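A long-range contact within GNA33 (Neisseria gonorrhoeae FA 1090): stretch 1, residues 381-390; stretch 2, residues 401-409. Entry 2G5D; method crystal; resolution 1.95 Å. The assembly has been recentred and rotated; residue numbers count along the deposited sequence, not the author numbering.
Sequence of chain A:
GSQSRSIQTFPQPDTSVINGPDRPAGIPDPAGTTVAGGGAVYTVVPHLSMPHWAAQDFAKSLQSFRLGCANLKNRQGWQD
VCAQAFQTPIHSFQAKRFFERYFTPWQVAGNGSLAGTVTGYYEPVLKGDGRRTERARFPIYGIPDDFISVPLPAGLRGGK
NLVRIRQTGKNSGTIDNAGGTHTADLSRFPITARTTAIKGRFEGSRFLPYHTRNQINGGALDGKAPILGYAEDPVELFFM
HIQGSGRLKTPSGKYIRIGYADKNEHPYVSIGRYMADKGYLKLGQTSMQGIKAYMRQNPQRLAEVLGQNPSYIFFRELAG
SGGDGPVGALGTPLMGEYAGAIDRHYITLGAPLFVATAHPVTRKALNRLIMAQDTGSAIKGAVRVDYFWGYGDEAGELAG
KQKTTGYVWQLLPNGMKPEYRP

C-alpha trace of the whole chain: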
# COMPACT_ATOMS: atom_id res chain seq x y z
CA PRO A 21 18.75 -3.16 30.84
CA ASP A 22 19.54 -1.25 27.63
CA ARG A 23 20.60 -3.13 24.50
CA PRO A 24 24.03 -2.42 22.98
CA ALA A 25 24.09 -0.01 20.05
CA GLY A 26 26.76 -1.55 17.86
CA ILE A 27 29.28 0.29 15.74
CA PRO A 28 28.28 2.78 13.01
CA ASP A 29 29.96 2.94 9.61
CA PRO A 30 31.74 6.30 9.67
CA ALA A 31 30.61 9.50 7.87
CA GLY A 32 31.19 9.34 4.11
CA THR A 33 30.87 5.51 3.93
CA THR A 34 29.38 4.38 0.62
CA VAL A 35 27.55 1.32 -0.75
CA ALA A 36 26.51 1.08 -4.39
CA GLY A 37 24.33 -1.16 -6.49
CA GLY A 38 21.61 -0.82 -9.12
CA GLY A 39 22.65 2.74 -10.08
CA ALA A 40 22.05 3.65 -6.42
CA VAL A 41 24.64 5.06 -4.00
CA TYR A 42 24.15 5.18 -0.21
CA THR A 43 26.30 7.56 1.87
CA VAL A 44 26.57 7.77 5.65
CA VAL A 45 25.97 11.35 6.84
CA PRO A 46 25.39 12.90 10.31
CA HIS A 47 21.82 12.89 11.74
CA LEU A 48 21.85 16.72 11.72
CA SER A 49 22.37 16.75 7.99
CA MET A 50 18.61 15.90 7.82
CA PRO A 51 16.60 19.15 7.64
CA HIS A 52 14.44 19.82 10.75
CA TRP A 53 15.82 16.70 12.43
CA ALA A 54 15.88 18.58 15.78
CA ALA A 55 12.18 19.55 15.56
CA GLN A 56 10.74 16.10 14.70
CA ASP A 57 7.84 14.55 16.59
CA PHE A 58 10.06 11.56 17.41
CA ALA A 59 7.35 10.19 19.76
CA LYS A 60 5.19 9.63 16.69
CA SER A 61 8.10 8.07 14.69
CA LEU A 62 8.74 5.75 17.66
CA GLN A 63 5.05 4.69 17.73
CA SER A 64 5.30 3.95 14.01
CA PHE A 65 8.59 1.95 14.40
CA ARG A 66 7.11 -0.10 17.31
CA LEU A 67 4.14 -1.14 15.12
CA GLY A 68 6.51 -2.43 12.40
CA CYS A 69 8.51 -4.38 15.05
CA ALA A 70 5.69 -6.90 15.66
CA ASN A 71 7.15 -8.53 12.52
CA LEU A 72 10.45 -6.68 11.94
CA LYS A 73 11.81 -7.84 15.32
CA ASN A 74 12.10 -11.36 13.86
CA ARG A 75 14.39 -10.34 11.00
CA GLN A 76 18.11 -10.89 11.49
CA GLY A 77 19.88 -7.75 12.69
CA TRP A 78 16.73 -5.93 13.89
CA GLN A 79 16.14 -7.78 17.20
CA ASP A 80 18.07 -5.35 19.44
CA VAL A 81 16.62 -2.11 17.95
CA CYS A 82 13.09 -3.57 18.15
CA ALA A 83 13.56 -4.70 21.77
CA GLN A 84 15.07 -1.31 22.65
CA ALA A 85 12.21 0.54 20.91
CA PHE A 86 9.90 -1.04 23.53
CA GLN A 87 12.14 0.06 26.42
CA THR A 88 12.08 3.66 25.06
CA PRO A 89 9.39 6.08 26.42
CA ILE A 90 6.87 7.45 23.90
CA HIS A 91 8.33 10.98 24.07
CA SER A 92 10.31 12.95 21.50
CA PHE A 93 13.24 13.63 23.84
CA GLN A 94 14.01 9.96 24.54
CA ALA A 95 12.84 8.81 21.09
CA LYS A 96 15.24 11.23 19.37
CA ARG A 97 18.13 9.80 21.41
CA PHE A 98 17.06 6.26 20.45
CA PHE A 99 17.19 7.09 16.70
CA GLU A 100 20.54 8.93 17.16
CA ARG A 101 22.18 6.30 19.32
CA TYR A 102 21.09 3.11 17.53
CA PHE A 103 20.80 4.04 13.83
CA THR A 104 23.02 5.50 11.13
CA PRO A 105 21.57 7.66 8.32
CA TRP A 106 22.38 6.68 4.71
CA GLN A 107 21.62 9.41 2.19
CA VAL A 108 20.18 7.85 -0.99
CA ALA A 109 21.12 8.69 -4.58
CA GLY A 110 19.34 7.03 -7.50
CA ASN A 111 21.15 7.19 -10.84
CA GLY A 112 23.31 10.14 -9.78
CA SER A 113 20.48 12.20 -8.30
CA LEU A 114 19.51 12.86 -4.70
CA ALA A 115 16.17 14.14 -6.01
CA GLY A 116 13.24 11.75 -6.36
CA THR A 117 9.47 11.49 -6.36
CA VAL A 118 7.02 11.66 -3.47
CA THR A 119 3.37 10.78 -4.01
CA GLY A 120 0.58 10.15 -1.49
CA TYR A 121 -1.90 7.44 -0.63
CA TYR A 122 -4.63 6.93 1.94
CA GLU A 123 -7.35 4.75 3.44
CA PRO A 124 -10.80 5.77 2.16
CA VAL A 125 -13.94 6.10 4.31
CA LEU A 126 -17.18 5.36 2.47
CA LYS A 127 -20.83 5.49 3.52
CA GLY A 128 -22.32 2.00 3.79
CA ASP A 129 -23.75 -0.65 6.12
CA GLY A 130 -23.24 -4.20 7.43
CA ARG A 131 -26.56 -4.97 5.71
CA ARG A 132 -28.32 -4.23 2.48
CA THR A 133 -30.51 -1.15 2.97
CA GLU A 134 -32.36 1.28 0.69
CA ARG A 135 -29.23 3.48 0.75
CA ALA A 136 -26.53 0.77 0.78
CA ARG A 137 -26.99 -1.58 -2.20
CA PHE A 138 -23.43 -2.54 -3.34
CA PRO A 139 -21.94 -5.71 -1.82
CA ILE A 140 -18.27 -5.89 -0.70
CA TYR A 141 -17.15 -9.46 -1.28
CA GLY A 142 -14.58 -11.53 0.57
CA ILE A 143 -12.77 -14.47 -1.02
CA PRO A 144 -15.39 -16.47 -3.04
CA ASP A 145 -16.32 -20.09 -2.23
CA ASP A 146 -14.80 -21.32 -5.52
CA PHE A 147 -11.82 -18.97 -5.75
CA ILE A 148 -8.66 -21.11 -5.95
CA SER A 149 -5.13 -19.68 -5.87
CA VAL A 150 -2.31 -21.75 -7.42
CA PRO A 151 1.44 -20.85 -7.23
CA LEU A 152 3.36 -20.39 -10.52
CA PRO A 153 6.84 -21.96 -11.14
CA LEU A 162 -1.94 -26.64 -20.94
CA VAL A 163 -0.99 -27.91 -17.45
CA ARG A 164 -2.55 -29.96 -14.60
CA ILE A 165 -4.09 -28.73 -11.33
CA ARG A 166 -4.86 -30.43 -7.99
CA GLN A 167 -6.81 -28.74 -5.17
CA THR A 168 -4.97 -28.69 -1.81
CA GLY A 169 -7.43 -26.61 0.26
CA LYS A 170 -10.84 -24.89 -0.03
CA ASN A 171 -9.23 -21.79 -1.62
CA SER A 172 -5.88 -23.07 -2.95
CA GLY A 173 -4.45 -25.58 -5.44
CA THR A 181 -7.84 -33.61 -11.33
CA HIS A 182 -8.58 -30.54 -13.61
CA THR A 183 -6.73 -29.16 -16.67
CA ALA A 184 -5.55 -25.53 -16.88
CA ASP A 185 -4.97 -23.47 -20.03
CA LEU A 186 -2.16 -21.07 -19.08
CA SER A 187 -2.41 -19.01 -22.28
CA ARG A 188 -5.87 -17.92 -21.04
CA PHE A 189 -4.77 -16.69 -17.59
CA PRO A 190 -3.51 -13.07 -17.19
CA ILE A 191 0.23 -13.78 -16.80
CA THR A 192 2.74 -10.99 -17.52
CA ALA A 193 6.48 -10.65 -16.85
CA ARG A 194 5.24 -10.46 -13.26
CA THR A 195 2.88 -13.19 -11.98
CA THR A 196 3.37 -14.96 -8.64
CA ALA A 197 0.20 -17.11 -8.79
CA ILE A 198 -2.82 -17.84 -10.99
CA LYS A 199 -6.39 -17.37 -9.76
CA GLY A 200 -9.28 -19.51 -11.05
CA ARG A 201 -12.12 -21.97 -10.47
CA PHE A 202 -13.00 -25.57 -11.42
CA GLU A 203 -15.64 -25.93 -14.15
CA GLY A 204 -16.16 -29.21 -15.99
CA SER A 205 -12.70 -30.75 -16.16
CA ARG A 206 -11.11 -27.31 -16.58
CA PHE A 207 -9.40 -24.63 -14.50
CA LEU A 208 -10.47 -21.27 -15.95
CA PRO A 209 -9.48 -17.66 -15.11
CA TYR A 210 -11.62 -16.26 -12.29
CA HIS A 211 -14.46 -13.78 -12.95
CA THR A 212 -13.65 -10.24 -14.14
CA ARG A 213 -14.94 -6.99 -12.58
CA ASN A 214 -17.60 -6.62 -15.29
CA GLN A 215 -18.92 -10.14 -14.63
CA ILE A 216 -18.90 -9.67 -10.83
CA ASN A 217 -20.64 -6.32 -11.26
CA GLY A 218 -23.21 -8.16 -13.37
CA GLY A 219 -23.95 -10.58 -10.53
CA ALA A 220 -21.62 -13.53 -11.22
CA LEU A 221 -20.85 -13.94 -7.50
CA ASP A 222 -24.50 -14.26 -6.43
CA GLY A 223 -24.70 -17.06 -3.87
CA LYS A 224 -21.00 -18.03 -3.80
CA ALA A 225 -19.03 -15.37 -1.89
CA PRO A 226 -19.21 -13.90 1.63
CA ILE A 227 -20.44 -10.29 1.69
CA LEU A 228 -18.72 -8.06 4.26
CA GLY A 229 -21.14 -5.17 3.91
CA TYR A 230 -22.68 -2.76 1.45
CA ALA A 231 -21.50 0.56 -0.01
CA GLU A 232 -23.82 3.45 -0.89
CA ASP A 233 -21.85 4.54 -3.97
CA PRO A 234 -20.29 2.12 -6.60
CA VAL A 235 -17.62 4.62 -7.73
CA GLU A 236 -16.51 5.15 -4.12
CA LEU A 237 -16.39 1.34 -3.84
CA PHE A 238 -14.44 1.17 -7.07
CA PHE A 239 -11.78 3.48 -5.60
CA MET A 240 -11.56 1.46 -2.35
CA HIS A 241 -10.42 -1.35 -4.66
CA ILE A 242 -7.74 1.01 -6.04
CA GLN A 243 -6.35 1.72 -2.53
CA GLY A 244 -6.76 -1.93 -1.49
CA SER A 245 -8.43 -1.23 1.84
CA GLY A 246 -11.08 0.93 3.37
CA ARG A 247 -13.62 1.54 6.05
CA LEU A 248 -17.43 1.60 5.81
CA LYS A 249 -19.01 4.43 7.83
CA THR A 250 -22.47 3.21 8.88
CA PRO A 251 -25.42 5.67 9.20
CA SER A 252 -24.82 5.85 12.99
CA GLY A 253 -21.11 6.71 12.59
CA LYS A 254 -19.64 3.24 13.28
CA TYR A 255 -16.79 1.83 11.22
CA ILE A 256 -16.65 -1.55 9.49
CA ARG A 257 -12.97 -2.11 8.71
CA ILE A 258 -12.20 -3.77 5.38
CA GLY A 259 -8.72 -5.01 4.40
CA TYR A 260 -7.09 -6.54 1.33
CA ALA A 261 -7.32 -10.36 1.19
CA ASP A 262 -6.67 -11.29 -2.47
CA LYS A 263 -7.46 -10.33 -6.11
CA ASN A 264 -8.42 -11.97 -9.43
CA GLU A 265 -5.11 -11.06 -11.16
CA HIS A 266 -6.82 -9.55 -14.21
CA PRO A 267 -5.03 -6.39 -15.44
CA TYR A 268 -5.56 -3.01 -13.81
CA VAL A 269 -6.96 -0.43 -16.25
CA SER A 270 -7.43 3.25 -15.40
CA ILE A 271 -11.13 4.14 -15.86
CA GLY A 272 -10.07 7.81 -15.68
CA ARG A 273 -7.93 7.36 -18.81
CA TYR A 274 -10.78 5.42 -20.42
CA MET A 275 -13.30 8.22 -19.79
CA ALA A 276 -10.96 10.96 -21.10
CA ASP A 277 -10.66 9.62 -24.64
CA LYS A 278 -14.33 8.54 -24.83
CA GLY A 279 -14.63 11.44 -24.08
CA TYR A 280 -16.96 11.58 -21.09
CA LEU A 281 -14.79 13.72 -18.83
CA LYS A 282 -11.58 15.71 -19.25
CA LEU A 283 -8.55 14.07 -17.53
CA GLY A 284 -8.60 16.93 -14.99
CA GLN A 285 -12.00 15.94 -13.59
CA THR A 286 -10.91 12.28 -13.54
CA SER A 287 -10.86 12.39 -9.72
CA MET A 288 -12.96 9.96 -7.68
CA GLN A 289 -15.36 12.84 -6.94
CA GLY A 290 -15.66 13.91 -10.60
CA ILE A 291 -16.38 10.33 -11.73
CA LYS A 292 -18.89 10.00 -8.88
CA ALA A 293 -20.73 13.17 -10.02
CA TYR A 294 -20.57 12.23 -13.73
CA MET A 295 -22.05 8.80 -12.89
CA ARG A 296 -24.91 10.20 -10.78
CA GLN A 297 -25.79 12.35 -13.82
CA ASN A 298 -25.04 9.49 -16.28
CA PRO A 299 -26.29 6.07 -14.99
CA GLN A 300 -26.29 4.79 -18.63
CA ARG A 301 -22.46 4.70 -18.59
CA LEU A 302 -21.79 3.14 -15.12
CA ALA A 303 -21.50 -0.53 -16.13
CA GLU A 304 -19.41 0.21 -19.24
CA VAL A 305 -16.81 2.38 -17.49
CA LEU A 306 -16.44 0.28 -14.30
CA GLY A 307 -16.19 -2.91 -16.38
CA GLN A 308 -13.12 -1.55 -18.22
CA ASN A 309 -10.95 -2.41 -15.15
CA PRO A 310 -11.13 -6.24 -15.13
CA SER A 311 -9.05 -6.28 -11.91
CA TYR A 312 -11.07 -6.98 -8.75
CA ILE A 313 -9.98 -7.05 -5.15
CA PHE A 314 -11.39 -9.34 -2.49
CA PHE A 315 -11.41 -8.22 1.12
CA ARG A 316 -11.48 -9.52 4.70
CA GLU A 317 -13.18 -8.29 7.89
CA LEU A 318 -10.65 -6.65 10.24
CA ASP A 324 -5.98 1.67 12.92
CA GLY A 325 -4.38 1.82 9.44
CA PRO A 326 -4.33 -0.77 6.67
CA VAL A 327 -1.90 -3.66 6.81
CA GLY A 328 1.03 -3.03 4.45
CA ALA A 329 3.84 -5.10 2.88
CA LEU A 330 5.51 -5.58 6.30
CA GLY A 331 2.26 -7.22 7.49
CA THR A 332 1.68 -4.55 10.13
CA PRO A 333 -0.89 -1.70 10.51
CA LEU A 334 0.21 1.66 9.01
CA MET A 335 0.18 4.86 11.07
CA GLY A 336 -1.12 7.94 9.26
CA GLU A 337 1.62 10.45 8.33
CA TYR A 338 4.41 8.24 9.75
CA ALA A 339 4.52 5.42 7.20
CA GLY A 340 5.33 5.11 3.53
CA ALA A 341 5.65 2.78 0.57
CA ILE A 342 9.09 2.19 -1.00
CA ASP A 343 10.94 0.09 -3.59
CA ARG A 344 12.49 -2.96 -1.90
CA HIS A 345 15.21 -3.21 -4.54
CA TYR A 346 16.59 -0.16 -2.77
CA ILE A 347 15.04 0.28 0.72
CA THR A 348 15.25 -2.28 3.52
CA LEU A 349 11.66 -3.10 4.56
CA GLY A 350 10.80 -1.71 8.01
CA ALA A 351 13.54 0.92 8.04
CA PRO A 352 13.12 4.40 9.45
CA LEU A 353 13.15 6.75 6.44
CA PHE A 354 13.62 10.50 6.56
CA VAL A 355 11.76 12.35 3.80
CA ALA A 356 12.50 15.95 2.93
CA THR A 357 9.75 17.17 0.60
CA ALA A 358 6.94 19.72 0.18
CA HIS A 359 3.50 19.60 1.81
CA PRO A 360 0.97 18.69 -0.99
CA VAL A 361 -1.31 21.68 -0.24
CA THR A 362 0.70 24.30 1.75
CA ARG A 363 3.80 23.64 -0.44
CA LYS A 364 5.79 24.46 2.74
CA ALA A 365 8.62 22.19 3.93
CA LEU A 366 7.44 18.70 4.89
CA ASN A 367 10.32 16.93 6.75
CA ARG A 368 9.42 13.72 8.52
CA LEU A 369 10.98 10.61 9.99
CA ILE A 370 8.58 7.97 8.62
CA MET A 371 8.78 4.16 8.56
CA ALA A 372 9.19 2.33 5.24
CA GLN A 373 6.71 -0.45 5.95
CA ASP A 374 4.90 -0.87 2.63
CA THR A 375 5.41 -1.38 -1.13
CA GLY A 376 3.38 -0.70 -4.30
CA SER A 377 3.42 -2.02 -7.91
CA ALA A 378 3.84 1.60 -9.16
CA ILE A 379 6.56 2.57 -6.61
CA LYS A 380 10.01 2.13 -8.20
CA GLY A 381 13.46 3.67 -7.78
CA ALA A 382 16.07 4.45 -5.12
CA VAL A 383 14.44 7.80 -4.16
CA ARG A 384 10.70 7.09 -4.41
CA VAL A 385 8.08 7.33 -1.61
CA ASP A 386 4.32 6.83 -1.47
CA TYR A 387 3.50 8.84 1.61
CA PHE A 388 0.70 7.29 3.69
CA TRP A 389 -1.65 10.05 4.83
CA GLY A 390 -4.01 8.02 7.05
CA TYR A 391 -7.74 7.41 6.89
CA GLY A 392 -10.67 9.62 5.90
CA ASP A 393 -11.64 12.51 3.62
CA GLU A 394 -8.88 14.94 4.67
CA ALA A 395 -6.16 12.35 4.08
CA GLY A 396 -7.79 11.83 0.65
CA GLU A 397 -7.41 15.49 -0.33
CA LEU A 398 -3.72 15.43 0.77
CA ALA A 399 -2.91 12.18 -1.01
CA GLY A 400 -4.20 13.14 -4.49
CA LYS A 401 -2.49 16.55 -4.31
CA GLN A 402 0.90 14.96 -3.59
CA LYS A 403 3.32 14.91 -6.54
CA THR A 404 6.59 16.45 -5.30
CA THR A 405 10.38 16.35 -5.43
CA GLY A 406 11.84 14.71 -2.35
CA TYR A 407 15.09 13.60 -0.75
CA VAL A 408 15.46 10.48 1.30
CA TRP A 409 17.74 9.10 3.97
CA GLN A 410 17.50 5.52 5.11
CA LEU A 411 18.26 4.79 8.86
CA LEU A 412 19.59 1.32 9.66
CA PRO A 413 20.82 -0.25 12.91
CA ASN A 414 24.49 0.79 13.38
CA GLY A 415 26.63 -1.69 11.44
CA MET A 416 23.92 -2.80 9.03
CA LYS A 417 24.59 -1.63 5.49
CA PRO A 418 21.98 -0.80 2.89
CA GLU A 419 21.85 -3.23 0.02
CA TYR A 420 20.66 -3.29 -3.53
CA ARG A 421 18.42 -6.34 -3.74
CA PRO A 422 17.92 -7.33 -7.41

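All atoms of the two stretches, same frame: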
# COMPACT_ATOMS: atom_id res chain seq x y z
N GLY A 381 12.31 2.76 -7.84
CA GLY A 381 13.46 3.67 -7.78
C GLY A 381 14.06 3.85 -6.40
O GLY A 381 13.39 3.64 -5.36
N ALA A 382 15.34 4.23 -6.38
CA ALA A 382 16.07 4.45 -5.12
C ALA A 382 15.46 5.55 -4.22
O ALA A 382 15.33 5.36 -2.99
CB ALA A 382 17.54 4.74 -5.41
N VAL A 383 15.11 6.68 -4.83
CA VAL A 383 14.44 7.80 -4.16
C VAL A 383 13.00 7.91 -4.67
O VAL A 383 12.71 8.59 -5.65
CB VAL A 383 15.20 9.17 -4.34
CG1 VAL A 383 14.63 10.22 -3.39
CG2 VAL A 383 16.73 9.03 -4.13
N ARG A 384 12.10 7.21 -3.98
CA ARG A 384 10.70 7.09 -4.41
C ARG A 384 9.82 6.68 -3.22
O ARG A 384 9.94 5.57 -2.72
CB ARG A 384 10.58 6.09 -5.58
CG ARG A 384 9.20 5.99 -6.26
CD ARG A 384 8.79 7.27 -7.00
NE ARG A 384 7.43 7.11 -7.48
CZ ARG A 384 6.35 7.50 -6.82
NH1 ARG A 384 6.46 8.14 -5.65
NH2 ARG A 384 5.15 7.27 -7.34
N VAL A 385 8.94 7.59 -2.79
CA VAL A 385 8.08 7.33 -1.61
C VAL A 385 6.58 7.59 -1.84
O VAL A 385 6.17 8.66 -2.28
CB VAL A 385 8.55 8.16 -0.35
CG1 VAL A 385 7.66 7.83 0.90
CG2 VAL A 385 10.04 7.88 -0.04
N ASP A 386 5.76 6.58 -1.53
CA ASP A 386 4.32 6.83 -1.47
C ASP A 386 4.00 7.10 -0.01
O ASP A 386 4.12 6.22 0.86
CB ASP A 386 3.52 5.65 -2.01
CG ASP A 386 2.22 6.07 -2.71
OD1 ASP A 386 2.05 7.25 -3.09
OD2 ASP A 386 1.36 5.19 -2.90
N TYR A 387 3.63 8.33 0.26
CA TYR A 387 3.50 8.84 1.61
C TYR A 387 2.10 8.50 2.12
O TYR A 387 1.11 8.90 1.51
CB TYR A 387 3.76 10.36 1.58
CG TYR A 387 3.79 11.00 2.93
CD1 TYR A 387 4.98 11.13 3.62
CD2 TYR A 387 2.63 11.47 3.52
CE1 TYR A 387 5.02 11.70 4.90
CE2 TYR A 387 2.66 12.05 4.79
CZ TYR A 387 3.85 12.15 5.46
OH TYR A 387 3.87 12.74 6.70
N PHE A 388 2.00 7.70 3.20
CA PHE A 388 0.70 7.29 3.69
C PHE A 388 0.08 8.37 4.58
O PHE A 388 0.61 8.70 5.64
CB PHE A 388 0.73 5.92 4.40
CG PHE A 388 -0.63 5.48 4.89
CD1 PHE A 388 -1.67 5.24 3.99
CD2 PHE A 388 -0.87 5.35 6.25
CE1 PHE A 388 -2.92 4.87 4.43
CE2 PHE A 388 -2.12 4.97 6.70
CZ PHE A 388 -3.14 4.72 5.79
N TRP A 389 -1.04 8.94 4.13
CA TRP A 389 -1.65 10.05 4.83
C TRP A 389 -2.63 9.70 5.96
O TRP A 389 -2.94 10.55 6.78
CB TRP A 389 -2.28 11.04 3.84
CG TRP A 389 -1.28 11.97 3.24
CD1 TRP A 389 -0.75 11.93 1.97
CD2 TRP A 389 -0.66 13.09 3.89
NE1 TRP A 389 0.14 12.96 1.79
CE2 TRP A 389 0.21 13.70 2.95
CE3 TRP A 389 -0.77 13.65 5.17
CZ2 TRP A 389 0.98 14.82 3.26
CZ3 TRP A 389 -0.00 14.80 5.47
CH2 TRP A 389 0.86 15.36 4.52
N GLY A 390 -3.06 8.44 6.03
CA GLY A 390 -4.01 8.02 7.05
C GLY A 390 -5.38 7.77 6.44
O GLY A 390 -5.51 7.62 5.22
N LYS A 401 -3.21 15.31 -4.03
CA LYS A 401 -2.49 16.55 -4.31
C LYS A 401 -0.97 16.40 -4.24
O LYS A 401 -0.22 17.32 -4.61
CB LYS A 401 -2.99 17.67 -3.38
CG LYS A 401 -4.39 18.17 -3.71
CD LYS A 401 -4.65 19.59 -3.21
CE LYS A 401 -6.14 19.88 -3.18
NZ LYS A 401 -6.43 21.33 -3.00
N GLN A 402 -0.52 15.24 -3.76
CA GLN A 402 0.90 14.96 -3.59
C GLN A 402 1.58 14.42 -4.85
O GLN A 402 1.37 13.26 -5.26
CB GLN A 402 1.09 13.99 -2.44
CG GLN A 402 2.53 13.79 -2.09
CD GLN A 402 2.78 13.95 -0.64
OE1 GLN A 402 2.28 13.16 0.17
NE2 GLN A 402 3.56 14.96 -0.28
N LYS A 403 2.40 15.28 -5.45
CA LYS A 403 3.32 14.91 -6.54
C LYS A 403 4.53 15.86 -6.55
O LYS A 403 4.55 16.87 -7.27
CB LYS A 403 2.61 14.89 -7.91
CG LYS A 403 1.25 15.60 -7.97
CD LYS A 403 1.32 17.06 -8.42
CE LYS A 403 -0.04 17.72 -8.26
NZ LYS A 403 -0.10 19.11 -8.81
N THR A 404 5.52 15.53 -5.72
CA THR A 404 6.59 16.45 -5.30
C THR A 404 8.00 15.85 -5.40
O THR A 404 8.19 14.63 -5.29
CB THR A 404 6.41 16.92 -3.80
OG1 THR A 404 6.37 15.77 -2.92
CG2 THR A 404 5.15 17.72 -3.62
N THR A 405 8.98 16.73 -5.59
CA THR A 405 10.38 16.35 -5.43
C THR A 405 10.63 16.03 -3.96
O THR A 405 10.09 16.68 -3.07
CB THR A 405 11.32 17.48 -5.89
OG1 THR A 405 11.08 17.76 -7.27
CG2 THR A 405 12.78 17.09 -5.71
N GLY A 406 11.46 15.02 -3.71
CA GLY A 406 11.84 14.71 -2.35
C GLY A 406 13.21 14.08 -2.27
O GLY A 406 13.74 13.58 -3.26
N TYR A 407 13.77 14.14 -1.06
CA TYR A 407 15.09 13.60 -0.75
C TYR A 407 14.89 12.59 0.34
O TYR A 407 14.05 12.78 1.22
CB TYR A 407 16.01 14.71 -0.26
CG TYR A 407 16.17 15.77 -1.31
CD1 TYR A 407 15.45 16.95 -1.25
CD2 TYR A 407 17.01 15.55 -2.39
CE1 TYR A 407 15.57 17.91 -2.24
CE2 TYR A 407 17.16 16.51 -3.38
CZ TYR A 407 16.44 17.68 -3.31
OH TYR A 407 16.59 18.63 -4.30
N VAL A 408 15.67 11.51 0.30
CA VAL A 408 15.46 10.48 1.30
C VAL A 408 16.74 10.02 1.98
O VAL A 408 17.81 9.99 1.38
CB VAL A 408 14.60 9.28 0.77
CG1 VAL A 408 13.32 9.78 0.07
CG2 VAL A 408 15.39 8.36 -0.11
N TRP A 409 16.61 9.66 3.25
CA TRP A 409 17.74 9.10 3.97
C TRP A 409 17.19 7.87 4.61
O TRP A 409 16.13 7.91 5.23
CB TRP A 409 18.23 10.02 5.09
CG TRP A 409 18.85 11.33 4.65
CD1 TRP A 409 20.16 11.65 4.69
CD2 TRP A 409 18.16 12.50 4.19
NE1 TRP A 409 20.36 12.96 4.28
CE2 TRP A 409 19.14 13.50 3.95
CE3 TRP A 409 16.82 12.80 3.96
CZ2 TRP A 409 18.82 14.79 3.46
CZ3 TRP A 409 16.49 14.08 3.46
CH2 TRP A 409 17.49 15.06 3.22

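How do the two backbones lie against each other? Both stretches are largely extended: residues 384-390 of the first form a strand, and the second is a strand through Trp 409, continuing beyond it. Their end-to-end directions differ by 134°, so they run roughly against each other but well off antiparallel. No backbone hydrogen bond links them. At one end of the contact the CA atoms of Val 383 and Val 408 are 6.2 Å apart; at the other the CA atoms of Tyr 387 and Gln 402 are separated by 8.4 Å. Both spacings are wider than the usual distance between paired strands of a sheet, and each contact has a side chain on at least one side, meeting either another side chain or main chain. It is a modest interface, burying 288 Å² over both sides.

Why does Val 408 have the greatest area covered? Its CA-to-CB bond points toward the first stretch, and its m rotamer leaves both methyls near that stretch. Its CG1 lies 3.7 Å from CG1 of Val 383 and 3.8 Å from CG2 of Val 385, so CG1 packs against both valines; CG2 of Val 408 also lies 3.9 Å from CG1 of Val 383 and 4.2 Å from the carbonyl O of Ala 382. Val 383 and Val 385 are two positions apart along the chain, and in an extended backbone such residues project to the same side; Val 385, like Val 383, points toward the second stretch. The pairings between valines are van der Waals contacts; they remove branched hydrocarbon from water and are far less directional than a hydrogen bond.

What does Val 383 add beyond its meeting with Val 408? Just before the strand begins, its t rotamer carries CG1 to the backbone of the second stretch, 3.5 Å from the carbonyl O of Gly 406 and 4.3 Å from CA of Tyr 407. The contact with the oxygen is close packing, since a methyl carbon makes no conventional hydrogen bond. Gly 406 has no side chain of its own, and it takes part here through its main chain. Tyr 407 points its CA-to-CB bond away, consistent with the alternation of a strand, and is left almost uncovered by the first stretch.

How is the other end of the contact held? Here Gln 402 supplies a polar anchor. Its side chain reaches across to place OE1 2.7 Å from NE1 of Trp 389, and the indole nitrogen donates a hydrogen bond to this amide oxygen. The N-H...O angle is 146°, bent somewhat from linear, and the oxygen approaches the edge of the indole near its plane, where the N-H bond points. Because both residues are buried, the bond gives the indole N-H and the amide oxygen a partner away from solvent. The same OE1 also lies 3.5 Å from CB of Tyr 387, a packing contact that brings a second residue of the strand against the glutamine.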